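Local coordinates for transketolase (Campylobacter jejuni, PDB 3L84), which belongs to the thiamine diphosphate-dependent transketolase family and pairs two three-domain subunits into a dimeric assembly, at residues Y600-F605 / F618-S623; D442-G447 / K612-R617; H48-P53 / S79-S84. One frame throughout, in Å; residues are numbered along the deposited sequence. Where two conformers were deposited one is given.

Contacts 1 and 2 are neighbours, their centres about 9 Å apart, and meet at helix 611-617: contact 2 uses its side, contact 1 the chain that leaves its end. I602 CD1 and I444 CD1, 3.7 Å apart, join them into one apolar patch, and both touch the second subunit. Contact 2 is buried and mainly apolar, without a hydrogen bond between its segments. Contact 1 stays within the C-terminal domain, is partly buried, and adds a tyrosine hydrogen bond and a bridging water. Contact 3 lies on the opposite side of the chain's centre, its nearest atoms about 37 Å from contact 2. It links two loops of the thiamine diphosphate binding domain by proline-tyrosine packing and a surface lysine bond.

Contact 1: residues Y600-F605 / F618-S623; sequences YGIESF and FGFSVS
Y600 reaches segment 618-623 by its ring and hydroxyl. From CB, CG is set anti to the backbone N (chi1 -165°), and the ring then runs past F620 in the opposite direction. CD2 meets F620 CE1 at 4.2 Å. The ring edge is directed at the F620 face, an edge-to-face (T-shaped) pair with planes at 79°. Farther out, CE2 and CZ lie beside the G619 carbonyl, and OH donates to G619 O at 2.6 Å; this oxygen sits at the edge of the tyrosine ring, near its plane.

I602 wedges between the two phenylalanines and crosses each at about a right angle: CG1 comes 3.7 Å from F620 CE2, at the ring edge, while CG2 packs 3.8 Å from F618 CD1. S604 OG lies at the edge of the F618 ring and donates to F605 O. One water donates to both G601 O and F618 O. F628, on helix 622-629, meets Y600 in a second edge-to-face pair. G619, at positive phi (94°), is the C-prime residue of a Schellman motif closing helix 611-617 (F620 N to F615 O, G619 N to E616 O); its carbonyl oxygen takes the hydroxyl of the tyrosine ending edge strand 598-600.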
ATOM      1  N   TYR A 600      -1.998  19.851 -19.395  1.00  7.50           N
ATOM      2  CA  TYR A 600      -3.436  19.846 -19.322  1.00  7.63           C
ATOM      3  C   TYR A 600      -3.857  18.508 -18.740  1.00  8.05           C
ATOM      4  O   TYR A 600      -3.963  17.519 -19.437  1.00  7.96           O
ATOM      5  CB  TYR A 600      -4.019  20.029 -20.722  1.00  8.04           C
ATOM      6  CG  TYR A 600      -5.479  20.399 -20.804  1.00  6.91           C
ATOM      7  CD1 TYR A 600      -5.885  21.705 -20.680  1.00  7.56           C
ATOM      8  CD2 TYR A 600      -6.451  19.440 -21.019  1.00  8.60           C
ATOM      9  CE1 TYR A 600      -7.202  22.063 -20.789  1.00  8.11           C
ATOM     10  CE2 TYR A 600      -7.770  19.800 -21.130  1.00  8.89           C
ATOM     11  CZ  TYR A 600      -8.130  21.114 -21.018  1.00  8.27           C
ATOM     12  OH  TYR A 600      -9.446  21.535 -21.122  1.00  9.21           O
ATOM     13  N   GLY A 601      -4.053  18.520 -17.418  1.00  7.96           N
ATOM     14  CA  GLY A 601      -4.310  17.313 -16.663  1.00  8.27           C
ATOM     15  C   GLY A 601      -5.466  17.491 -15.718  1.00  8.13           C
ATOM     16  O   GLY A 601      -6.367  18.313 -15.947  1.00  9.55           O
ATOM     17  N   ILE A 602      -5.425  16.741 -14.614  1.00  8.57           N
ATOM     18  CA  ILE A 602      -6.426  16.820 -13.569  1.00  8.62           C
ATOM     19  C   ILE A 602      -5.694  17.076 -12.256  1.00  9.41           C
ATOM     20  O   ILE A 602      -4.798  16.285 -11.914  1.00 11.37           O
ATOM     21  CB  ILE A 602      -7.244  15.515 -13.498  1.00  8.67           C
ATOM     22  CG1 ILE A 602      -7.849  15.149 -14.829  1.00 10.41           C
ATOM     23  CG2 ILE A 602      -8.310  15.606 -12.372  1.00 10.21           C
ATOM     24  CD1 ILE A 602      -8.473  13.741 -14.820  1.00 11.17           C
ATOM     25  N   GLU A 603      -6.116  18.059 -11.517  1.00  8.70           N
ATOM     26  CA  GLU A 603      -5.424  18.455 -10.265  1.00 10.32           C
ATOM     27  C   GLU A 603      -6.205  18.071  -9.023  1.00 11.21           C
ATOM     28  O   GLU A 603      -5.673  18.200  -7.907  1.00 14.88           O
ATOM     29  CB  GLU A 603      -5.127  19.940 -10.290  1.00 11.14           C
ATOM     30  CG  GLU A 603      -4.117  20.307 -11.342  1.00 15.32           C
ATOM     31  CD  GLU A 603      -3.790  21.777 -11.305  1.00 21.19           C
ATOM     32  OE1 GLU A 603      -2.759  22.142 -10.684  1.00 25.44           O
ATOM     33  OE2 GLU A 603      -4.590  22.579 -11.862  1.00 22.88           O
ATOM     34  N   SER A 604      -7.448  17.660  -9.165  1.00  7.86           N
ATOM     35  CA  SER A 604      -8.333  17.306  -8.067  1.00  7.63           C
ATOM     36  C   SER A 604      -8.618  15.816  -8.110  1.00  6.20           C
ATOM     37  O   SER A 604      -8.217  15.126  -9.033  1.00  7.43           O
ATOM     38  CB  SER A 604      -9.642  18.108  -8.180  1.00  7.88           C
ATOM     39  OG  SER A 604     -10.407  17.667  -9.270  1.00  9.44           O
ATOM     40  N   PHE A 605      -9.384  15.330  -7.145  1.00  6.55           N
ATOM     41  CA  PHE A 605     -10.023  14.035  -7.269  1.00  6.39           C
ATOM     42  C   PHE A 605     -11.172  14.086  -8.278  1.00  6.77           C
ATOM     43  O   PHE A 605     -11.588  15.181  -8.716  1.00  7.67           O
ATOM     44  CB  PHE A 605     -10.471  13.466  -5.940  1.00  6.44           C
ATOM     45  CG  PHE A 605      -9.325  13.134  -5.019  1.00  5.59           C
ATOM     46  CD1 PHE A 605      -8.481  12.070  -5.308  1.00  6.27           C
ATOM     47  CD2 PHE A 605      -9.095  13.848  -3.855  1.00  6.20           C
ATOM     48  CE1 PHE A 605      -7.428  11.725  -4.465  1.00  6.28           C
ATOM     49  CE2 PHE A 605      -8.034  13.533  -3.016  1.00  5.98           C
ATOM     50  CZ  PHE A 605      -7.194  12.457  -3.328  1.00  6.11           C
ATOM     51  N   PHE A 618     -14.015  17.623 -16.514  1.00  6.61           N
ATOM     52  CA  PHE A 618     -12.597  17.822 -16.298  1.00  6.95           C
ATOM     53  C   PHE A 618     -11.864  18.400 -17.502  1.00  7.94           C
ATOM     54  O   PHE A 618     -10.636  18.560 -17.473  1.00  9.31           O
ATOM     55  CB  PHE A 618     -11.974  16.503 -15.756  1.00  8.42           C
ATOM     56  CG  PHE A 618     -12.307  16.297 -14.312  1.00  8.14           C
ATOM     57  CD1 PHE A 618     -11.668  17.042 -13.346  1.00 11.22           C
ATOM     58  CD2 PHE A 618     -13.316  15.446 -13.924  1.00  8.66           C
ATOM     59  CE1 PHE A 618     -12.052  16.907 -12.026  1.00 13.71           C
ATOM     60  CE2 PHE A 618     -13.691  15.285 -12.606  1.00  9.28           C
ATOM     61  CZ  PHE A 618     -13.048  15.989 -11.660  1.00 10.54           C
ATOM     62  N   GLY A 619     -12.630  18.803 -18.528  1.00  7.88           N
ATOM     63  CA  GLY A 619     -12.051  19.586 -19.603  1.00  7.65           C
ATOM     64  C   GLY A 619     -11.578  18.844 -20.809  1.00  8.07           C
ATOM     65  O   GLY A 619     -10.955  19.441 -21.682  1.00  7.69           O
ATOM     66  N   PHE A 620     -11.867  17.566 -20.904  1.00  7.91           N
ATOM     67  CA  PHE A 620     -11.354  16.724 -22.007  1.00  8.33           C
ATOM     68  C   PHE A 620     -12.296  16.733 -23.175  1.00  9.08           C
ATOM     69  O   PHE A 620     -13.053  15.801 -23.406  1.00 11.10           O
ATOM     70  CB  PHE A 620     -10.979  15.324 -21.498  1.00  8.45           C
ATOM     71  CG  PHE A 620      -9.855  15.369 -20.505  1.00  8.48           C
ATOM     72  CD1 PHE A 620      -8.539  15.421 -20.947  1.00 10.03           C
ATOM     73  CD2 PHE A 620     -10.093  15.447 -19.153  1.00  9.64           C
ATOM     74  CE1 PHE A 620      -7.499  15.541 -20.048  1.00 10.43           C
ATOM     75  CE2 PHE A 620      -9.056  15.580 -18.259  1.00 10.13           C
ATOM     76  CZ  PHE A 620      -7.744  15.638 -18.704  1.00  9.89           C
ATOM     77  N   SER A 621     -12.291  17.872 -23.864  1.00  8.80           N
ATOM     78  CA  SER A 621     -13.035  18.066 -25.119  1.00  8.83           C
ATOM     79  C   SER A 621     -12.157  18.851 -26.065  1.00  8.18           C
ATOM     80  O   SER A 621     -11.278  19.598 -25.635  1.00  8.30           O
ATOM     81  CB  SER A 621     -14.350  18.825 -24.911  1.00  9.60           C
ATOM     82  OG  SER A 621     -14.085  20.202 -24.676  1.00 10.22           O
ATOM     83  N   VAL A 622     -12.432  18.719 -27.351  1.00  8.00           N
ATOM     84  CA  VAL A 622     -11.670  19.455 -28.346  1.00  8.18           C
ATOM     85  C   VAL A 622     -11.798  20.966 -28.099  1.00  8.21           C
ATOM     86  O   VAL A 622     -10.810  21.716 -28.133  1.00  8.71           O
ATOM     87  CB  VAL A 622     -12.113  19.076 -29.781  1.00  8.99           C
ATOM     88  CG1 VAL A 622     -11.500  20.044 -30.842  1.00  9.79           C
ATOM     89  CG2 VAL A 622     -11.718  17.642 -30.046  1.00 11.23           C
ATOM     90  N   SER A 623     -13.010  21.461 -27.901  1.00  9.01           N
ATOM     91  CA  SER A 623     -13.195  22.904 -27.770  0.50  8.70           C
ATOM     92  C   SER A 623     -12.400  23.449 -26.578  1.00  8.19           C
ATOM     93  O   SER A 623     -11.763  24.496 -26.687  1.00  8.32           O
ATOM     94  CB  SER A 623     -14.672  23.254 -27.621  0.50  9.05           C
ATOM     95  OG  SER A 623     -15.377  22.991 -28.825  0.50 10.37           O
TER
HETATM   96  O   HOH W   1      -9.012  18.602 -15.271  1.00 12.95           O

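Contact 2: residues D442-G447 / K612-R617; sequences DSIGVG and KDVFER
I444 meets both V614 and F615 of helix 611-617, dividing its branches between them. Its CG1 lies between the backbone N and the carbonyl carbon (chi1 48°), the more hindered of the staggered positions. The chain then extends, with CD1 anti to CA (chi2 161°), and CD1 reaches F615 CD1 at 3.6 Å while CG1 lies 3.8 Å from F615 CE1. The isoleucine therefore runs beside the CD1-CE1 bond of the phenylalanine ring. On V614 the touching branch is CG1, anti to its backbone N, which comes 3.6 Å from I444 CB.

Farther round the same ring, CE2 and CZ of F615 meet main chain: CE2 is 3.4 Å from G445 CA, and CZ lies 3.7 Å from both CA and N of G445. S443 OG approaches CZ at 3.8 Å, but its bonding is local. It accepts from G445 N with an N-H...O angle of 161°, an ST turn at the start of the short 3-10 segment against which the ring rests.

L94 of the second subunit packs on V614, and H95 of that subunit bonds to R617, which places the helix at the dimer interface. Here the pyrimidine binding and C-terminal domains meet mainly through carbon, with no hydrogen bond or salt bridge between the two segments, consistent with a fit that depends on shape and burial of apolar surface.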
ATOM      1  N   ASP A 442      -8.149   2.892 -15.795  1.00  5.89           N
ATOM      2  CA  ASP A 442      -7.008   3.796 -15.532  1.00  5.86           C
ATOM      3  C   ASP A 442      -7.303   5.247 -15.245  1.00  6.13           C
ATOM      4  O   ASP A 442      -6.356   5.969 -14.969  1.00  6.68           O
ATOM      5  CB  ASP A 442      -6.028   3.759 -16.714  1.00  6.42           C
ATOM      6  CG  ASP A 442      -6.540   4.445 -17.969  1.00  8.87           C
ATOM      7  OD1 ASP A 442      -7.734   4.347 -18.264  1.00  8.18           O
ATOM      8  OD2 ASP A 442      -5.689   5.005 -18.705  1.00  9.24           O
ATOM      9  N   SER A 443      -8.547   5.689 -15.276  1.00  5.60           N
ATOM     10  CA  SER A 443      -8.798   7.115 -15.189  1.00  6.16           C
ATOM     11  C   SER A 443     -10.216   7.409 -14.738  1.00  6.72           C
ATOM     12  O   SER A 443     -11.005   6.519 -14.442  1.00  6.92           O
ATOM     13  CB  SER A 443      -8.549   7.795 -16.541  1.00  6.99           C
ATOM     14  OG  SER A 443      -9.648   7.544 -17.405  1.00  8.55           O
ATOM     15  N   ILE A 444     -10.552   8.694 -14.724  1.00  6.41           N
ATOM     16  CA  ILE A 444     -11.933   9.175 -14.524  1.00  7.41           C
ATOM     17  C   ILE A 444     -12.908   8.557 -15.513  1.00  7.69           C
ATOM     18  O   ILE A 444     -14.110   8.607 -15.261  1.00  7.80           O
ATOM     19  CB  ILE A 444     -12.022  10.720 -14.632  1.00  6.97           C
ATOM     20  CG1 ILE A 444     -11.295  11.286 -15.877  1.00  7.68           C
ATOM     21  CG2 ILE A 444     -11.450  11.364 -13.369  1.00  8.26           C
ATOM     22  CD1 ILE A 444     -11.734  12.732 -16.268  1.00  8.49           C
ATOM     23  N   GLY A 445     -12.431   7.950 -16.603  1.00  8.19           N
ATOM     24  CA  GLY A 445     -13.290   7.204 -17.513  1.00  8.57           C
ATOM     25  C   GLY A 445     -14.004   6.032 -16.860  1.00  9.06           C
ATOM     26  O   GLY A 445     -14.988   5.505 -17.406  1.00 10.85           O
ATOM     27  N   VAL A 446     -13.549   5.622 -15.679  1.00  8.63           N
ATOM     28  CA  VAL A 446     -14.301   4.695 -14.832  1.00  9.23           C
ATOM     29  C   VAL A 446     -15.765   5.119 -14.638  1.00  8.93           C
ATOM     30  O   VAL A 446     -16.683   4.287 -14.624  1.00  9.71           O
ATOM     31  CB  VAL A 446     -13.557   4.560 -13.480  1.00  9.14           C
ATOM     32  CG1 VAL A 446     -14.469   4.006 -12.373  1.00 11.35           C
ATOM     33  CG2 VAL A 446     -12.353   3.658 -13.668  1.00 10.04           C
ATOM     34  N   GLY A 447     -15.998   6.411 -14.472  1.00  7.74           N
ATOM     35  CA  GLY A 447     -17.351   6.945 -14.403  1.00  7.36           C
ATOM     36  C   GLY A 447     -18.002   6.814 -13.046  1.00  6.60           C
ATOM     37  O   GLY A 447     -17.559   7.381 -12.065  1.00  7.40           O
ATOM     38  N   LYS A 612     -18.802  10.063 -19.993  1.00 11.44           N
ATOM     39  CA  LYS A 612     -18.771  11.223 -20.901  1.00 12.65           C
ATOM     40  C   LYS A 612     -18.988  12.532 -20.117  1.00 11.29           C
ATOM     41  O   LYS A 612     -18.372  13.552 -20.445  1.00 10.86           O
ATOM     42  CB  LYS A 612     -19.756  11.072 -22.060  1.00 14.44           C
ATOM     43  CG  LYS A 612     -19.338  10.024 -23.095  1.00 21.18           C
ATOM     44  CD  LYS A 612     -20.433   9.877 -24.157  1.00 28.62           C
ATOM     45  CE  LYS A 612     -20.151   8.773 -25.181  1.00 32.44           C
ATOM     46  NZ  LYS A 612     -21.275   8.657 -26.182  1.00 35.65           N
ATOM     47  N   ASP A 613     -19.833  12.502 -19.094  1.00 10.38           N
ATOM     48  CA  ASP A 613     -20.089  13.683 -18.262  1.00  9.83           C
ATOM     49  C   ASP A 613     -18.845  14.064 -17.436  1.00  8.34           C
ATOM     50  O   ASP A 613     -18.497  15.237 -17.320  1.00  8.66           O
ATOM     51  CB  ASP A 613     -21.241  13.437 -17.295  1.00  9.40           C
ATOM     52  CG  ASP A 613     -22.598  13.263 -17.969  1.00 13.18           C
ATOM     53  OD1 ASP A 613     -22.708  13.542 -19.197  1.00 15.33           O
ATOM     54  OD2 ASP A 613     -23.551  12.861 -17.221  1.00 13.13           O
ATOM     55  N   VAL A 614     -18.144  13.045 -16.931  1.00  7.62           N
ATOM     56  CA  VAL A 614     -16.970  13.265 -16.105  1.00  7.39           C
ATOM     57  C   VAL A 614     -15.824  13.809 -16.989  1.00  7.01           C
ATOM     58  O   VAL A 614     -15.145  14.748 -16.606  1.00  6.64           O
ATOM     59  CB  VAL A 614     -16.583  11.999 -15.305  1.00  7.10           C
ATOM     60  CG1 VAL A 614     -15.325  12.232 -14.477  1.00 10.26           C
ATOM     61  CG2 VAL A 614     -17.739  11.628 -14.405  1.00  9.05           C
ATOM     62  N   PHE A 615     -15.605  13.234 -18.168  1.00  7.40           N
ATOM     63  CA  PHE A 615     -14.553  13.770 -19.014  1.00  7.03           C
ATOM     64  C   PHE A 615     -14.822  15.227 -19.387  1.00  7.33           C
ATOM     65  O   PHE A 615     -13.898  16.021 -19.389  1.00  8.18           O
ATOM     66  CB  PHE A 615     -14.358  12.907 -20.279  1.00  7.78           C
ATOM     67  CG  PHE A 615     -13.434  11.719 -20.110  1.00  9.04           C
ATOM     68  CD1 PHE A 615     -12.110  11.891 -19.779  1.00  9.77           C
ATOM     69  CD2 PHE A 615     -13.897  10.441 -20.329  1.00 11.84           C
ATOM     70  CE1 PHE A 615     -11.261  10.776 -19.653  1.00 11.26           C
ATOM     71  CE2 PHE A 615     -13.030   9.340 -20.190  1.00 11.57           C
ATOM     72  CZ  PHE A 615     -11.747   9.526 -19.876  1.00 10.93           C
ATOM     73  N   GLU A 616     -16.076  15.570 -19.655  1.00  7.61           N
ATOM     74  CA  GLU A 616     -16.416  16.956 -20.020  1.00  7.85           C
ATOM     75  C   GLU A 616     -16.158  17.872 -18.824  1.00  7.00           C
ATOM     76  O   GLU A 616     -15.572  18.954 -18.960  1.00  7.57           O
ATOM     77  CB  GLU A 616     -17.879  17.058 -20.486  1.00  8.58           C
ATOM     78  CG  GLU A 616     -18.295  18.433 -20.935  1.00  9.93           C
ATOM     79  CD  GLU A 616     -17.571  18.919 -22.165  1.00 13.50           C
ATOM     80  OE1 GLU A 616     -17.216  18.114 -23.068  1.00 14.05           O
ATOM     81  OE2 GLU A 616     -17.402  20.154 -22.277  1.00 16.19           O
ATOM     82  N   ARG A 617     -16.585  17.439 -17.639  1.00  6.94           N
ATOM     83  CA  ARG A 617     -16.377  18.201 -16.416  1.00  6.97           C
ATOM     84  C   ARG A 617     -14.900  18.565 -16.214  1.00  6.67           C
ATOM     85  O   ARG A 617     -14.587  19.670 -15.773  1.00  8.96           O
ATOM     86  CB  ARG A 617     -16.916  17.344 -15.249  1.00  8.06           C
ATOM     87  CG  ARG A 617     -16.421  17.725 -13.875  1.00 10.56           C
ATOM     88  CD  ARG A 617     -16.997  19.019 -13.365  1.00 13.15           C
ATOM     89  NE  ARG A 617     -16.706  19.008 -11.929  1.00 14.99           N
ATOM     90  CZ  ARG A 617     -15.522  19.279 -11.386  1.00 14.53           C
ATOM     91  NH1 ARG A 617     -14.514  19.724 -12.109  1.00 16.18           N
ATOM     92  NH2 ARG A 617     -15.373  19.087 -10.091  1.00 20.08           N
TER

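Contact 3: residues H48-P53 / S79-S84; sequences HNPKNP and SGYDLS
P50 and Y81 form the centre of a loop-to-loop contact in which an Asx turn (K51 N donating to N49 OD1) and a type I beta turn at N49-N52 pack against the Schellman motif that ends helix 69-79. The tight part is a CH-pi interaction. P50 CA sits 3.7 Å from the centroid of the Y81 ring, only 8° off the ring normal, and hence squarely over one face. P50 CB adds a contact of 3.7 Å with Y81 CD1, and the two side chains cross at about a right angle. P53 comes to the same ring obliquely, its CG 4.1 Å from Y81 CE2, while H48 meets the tyrosine rim to rim without covering its face; the closest approach of that pair, H48 CD2 to Y81 OH, is too short in the model to be relied on.

Packing is also close at the helix end. P50 CG lies 3.1 Å from S79 O, a carbonyl oxygen buried by this contact and without a hydrogen-bonding partner in the model. The S79 hydroxyl is turned to a different task, its OG bonding to F75 O one turn back in the helix. A293 of helix 293-310 also touches H48 and P50.

Toward solvent the contact changes character. K51 points away at its CB, but its chain bends at chi2 (-58°, placing CD) and its tip returns to the other loop, where NZ donates to G80 O at 2.9 Å. The C=O...N angle is 146° and the nitrogen lies in the carbonyl plane. This exposed lysine thus grips the oxygen of the glycine at positive phi, near a bound glycerol. Past the tyrosine the segments are joined by water: a single molecule donates to P50 O at 2.8 Å and accepts from D82 N at 2.9 Å.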
ATOM      1  N   HIS A  48      20.404 -28.254  -0.545  1.00  9.02           N
ATOM      2  CA  HIS A  48      20.886 -27.142  -1.362  1.00  8.79           C
ATOM      3  C   HIS A  48      22.289 -27.418  -1.856  1.00  8.85           C
ATOM      4  O   HIS A  48      23.032 -28.189  -1.244  1.00  9.17           O
ATOM      5  CB  HIS A  48      20.815 -25.820  -0.567  1.00  8.62           C
ATOM      6  CG  HIS A  48      21.732 -25.697   0.619  1.00  9.84           C
ATOM      7  ND1 HIS A  48      21.773 -26.562   1.704  1.00 12.40           N
ATOM      8  CD2 HIS A  48      22.597 -24.705   0.905  1.00  8.11           C
ATOM      9  CE1 HIS A  48      22.667 -26.111   2.580  1.00  7.08           C
ATOM     10  NE2 HIS A  48      23.164 -24.972   2.123  1.00 13.89           N
ATOM     11  N   ASN A  49      22.633 -26.801  -2.977  1.00  8.09           N
ATOM     12  CA  ASN A  49      23.973 -26.891  -3.536  1.00  8.12           C
ATOM     13  C   ASN A  49      24.649 -25.511  -3.519  1.00  8.13           C
ATOM     14  O   ASN A  49      24.356 -24.671  -4.349  1.00  8.94           O
ATOM     15  CB  ASN A  49      23.962 -27.437  -4.961  1.00  8.08           C
ATOM     16  CG  ASN A  49      25.359 -27.672  -5.464  1.00  9.35           C
ATOM     17  OD1 ASN A  49      26.338 -27.325  -4.761  1.00  8.77           O
ATOM     18  ND2 ASN A  49      25.482 -28.311  -6.613  1.00  9.04           N
ATOM     19  N   PRO A  50      25.523 -25.262  -2.524  1.00  8.65           N
ATOM     20  CA  PRO A  50      26.205 -23.971  -2.440  1.00  8.47           C
ATOM     21  C   PRO A  50      26.940 -23.581  -3.732  1.00  9.43           C
ATOM     22  O   PRO A  50      27.143 -22.400  -3.976  1.00 10.26           O
ATOM     23  CB  PRO A  50      27.169 -24.179  -1.261  1.00  9.83           C
ATOM     24  CG  PRO A  50      26.552 -25.229  -0.433  1.00 10.79           C
ATOM     25  CD  PRO A  50      25.940 -26.181  -1.455  1.00 10.25           C
ATOM     26  N   LYS A  51      27.378 -24.549  -4.535  1.00  8.90           N
ATOM     27  CA  LYS A  51      28.106 -24.242  -5.763  1.00  9.59           C
ATOM     28  C   LYS A  51      27.160 -24.103  -6.965  1.00 10.06           C
ATOM     29  O   LYS A  51      27.600 -23.756  -8.069  1.00 11.31           O
ATOM     30  CB  LYS A  51      29.164 -25.312  -6.046  1.00 10.10           C
ATOM     31  CG  LYS A  51      30.168 -25.483  -4.920  1.00 12.39           C
ATOM     32  CD  LYS A  51      30.918 -24.203  -4.579  1.00 15.71           C
ATOM     33  CE  LYS A  51      32.106 -24.487  -3.643  1.00 18.75           C
ATOM     34  NZ  LYS A  51      32.671 -23.255  -2.976  1.00 22.99           N
ATOM     35  N   ASN A  52      25.863 -24.363  -6.767  1.00  9.85           N
ATOM     36  CA  ASN A  52      24.836 -24.075  -7.797  1.00  8.93           C
ATOM     37  C   ASN A  52      23.555 -23.599  -7.128  1.00  9.53           C
ATOM     38  O   ASN A  52      22.600 -24.355  -6.944  1.00  8.41           O
ATOM     39  CB  ASN A  52      24.528 -25.245  -8.729  1.00  9.52           C
ATOM     40  CG  ASN A  52      23.503 -24.867  -9.764  1.00  8.78           C
ATOM     41  OD1 ASN A  52      23.228 -23.660  -9.954  1.00  9.70           O
ATOM     42  ND2 ASN A  52      22.890 -25.837 -10.412  1.00  9.66           N
ATOM     43  N   PRO A  53      23.510 -22.316  -6.817  1.00  9.23           N
ATOM     44  CA  PRO A  53      22.334 -21.721  -6.191  1.00  9.83           C
ATOM     45  C   PRO A  53      21.098 -21.673  -7.090  1.00 10.09           C
ATOM     46  O   PRO A  53      20.052 -21.230  -6.633  1.00 11.43           O
ATOM     47  CB  PRO A  53      22.804 -20.298  -5.841  1.00 10.56           C
ATOM     48  CG  PRO A  53      24.276 -20.424  -5.785  1.00 11.97           C
ATOM     49  CD  PRO A  53      24.645 -21.378  -6.841  1.00 10.19           C
ATOM     50  N   SER A  79      28.687 -22.279   4.644  1.00  6.85           N
ATOM     51  CA  SER A  79      28.208 -23.392   3.831  1.00  8.30           C
ATOM     52  C   SER A  79      28.890 -23.534   2.501  1.00  8.56           C
ATOM     53  O   SER A  79      28.637 -24.544   1.797  1.00  9.32           O
ATOM     54  CB  SER A  79      26.704 -23.274   3.587  1.00  9.82           C
ATOM     55  OG  SER A  79      26.013 -23.339   4.807  1.00 12.21           O
ATOM     56  N   GLY A  80      29.735 -22.568   2.091  1.00  8.14           N
ATOM     57  CA  GLY A  80      30.482 -22.696   0.852  1.00  8.27           C
ATOM     58  C   GLY A  80      29.947 -21.939  -0.326  1.00  8.25           C
ATOM     59  O   GLY A  80      30.413 -22.176  -1.454  1.00  9.06           O
ATOM     60  N   TYR A  81      29.028 -21.011  -0.118  1.00  7.24           N
ATOM     61  CA  TYR A  81      28.573 -20.141  -1.191  1.00  8.08           C
ATOM     62  C   TYR A  81      29.677 -19.155  -1.533  1.00  8.87           C
ATOM     63  O   TYR A  81      30.670 -19.016  -0.811  1.00  8.88           O
ATOM     64  CB  TYR A  81      27.315 -19.405  -0.776  1.00  7.86           C
ATOM     65  CG  TYR A  81      26.068 -20.254  -0.736  1.00  8.45           C
ATOM     66  CD1 TYR A  81      25.814 -21.097   0.315  1.00  7.42           C
ATOM     67  CD2 TYR A  81      25.121 -20.197  -1.754  1.00  7.89           C
ATOM     68  CE1 TYR A  81      24.640 -21.853   0.363  1.00  8.64           C
ATOM     69  CE2 TYR A  81      23.971 -20.961  -1.718  1.00  8.05           C
ATOM     70  CZ  TYR A  81      23.748 -21.803  -0.701  1.00  8.57           C
ATOM     71  OH  TYR A  81      22.588 -22.556  -0.626  1.00 10.13           O
ATOM     72  N   ASP A  82      29.485 -18.418  -2.627  1.00 10.14           N
ATOM     73  CA  ASP A  82      30.480 -17.474  -3.109  1.00 11.95           C
ATOM     74  C   ASP A  82      30.340 -16.164  -2.348  1.00 12.24           C
ATOM     75  O   ASP A  82      29.901 -15.133  -2.877  1.00 13.42           O
ATOM     76  CB  ASP A  82      30.284 -17.261  -4.617  1.00 13.80           C
ATOM     77  CG  ASP A  82      31.358 -16.415  -5.236  1.00 18.44           C
ATOM     78  OD1 ASP A  82      32.471 -16.300  -4.666  1.00 21.83           O
ATOM     79  OD2 ASP A  82      31.049 -15.853  -6.298  1.00 24.57           O
ATOM     80  N   LEU A  83      30.677 -16.204  -1.079  1.00 10.92           N
ATOM     81  CA  LEU A  83      30.640 -15.050  -0.174  1.00  9.62           C
ATOM     82  C   LEU A  83      31.794 -15.295   0.766  1.00  9.27           C
ATOM     83  O   LEU A  83      31.823 -16.360   1.406  1.00  9.77           O
ATOM     84  CB  LEU A  83      29.316 -15.013   0.570  1.00 10.85           C
ATOM     85  CG  LEU A  83      28.935 -13.752   1.286  1.00  9.74           C
ATOM     86  CD1 LEU A  83      28.830 -12.527   0.345  1.00 10.58           C
ATOM     87  CD2 LEU A  83      27.626 -13.868   2.100  1.00 11.39           C
ATOM     88  N   SER A  84      32.778 -14.390   0.768  1.00  8.62           N
ATOM     89  CA  SER A  84      34.033 -14.595   1.473  1.00  7.79           C
ATOM     90  C   SER A  84      34.030 -14.006   2.876  1.00  7.61           C
ATOM     91  O   SER A  84      33.160 -13.218   3.255  1.00  7.67           O
ATOM     92  CB  SER A  84      35.174 -13.979   0.683  1.00  7.65           C
ATOM     93  OG  SER A  84      35.090 -12.577   0.712  1.00  9.16           O
TER
HETATM   94  O   HOH W   2      27.519 -19.623  -4.448  1.00 15.64           O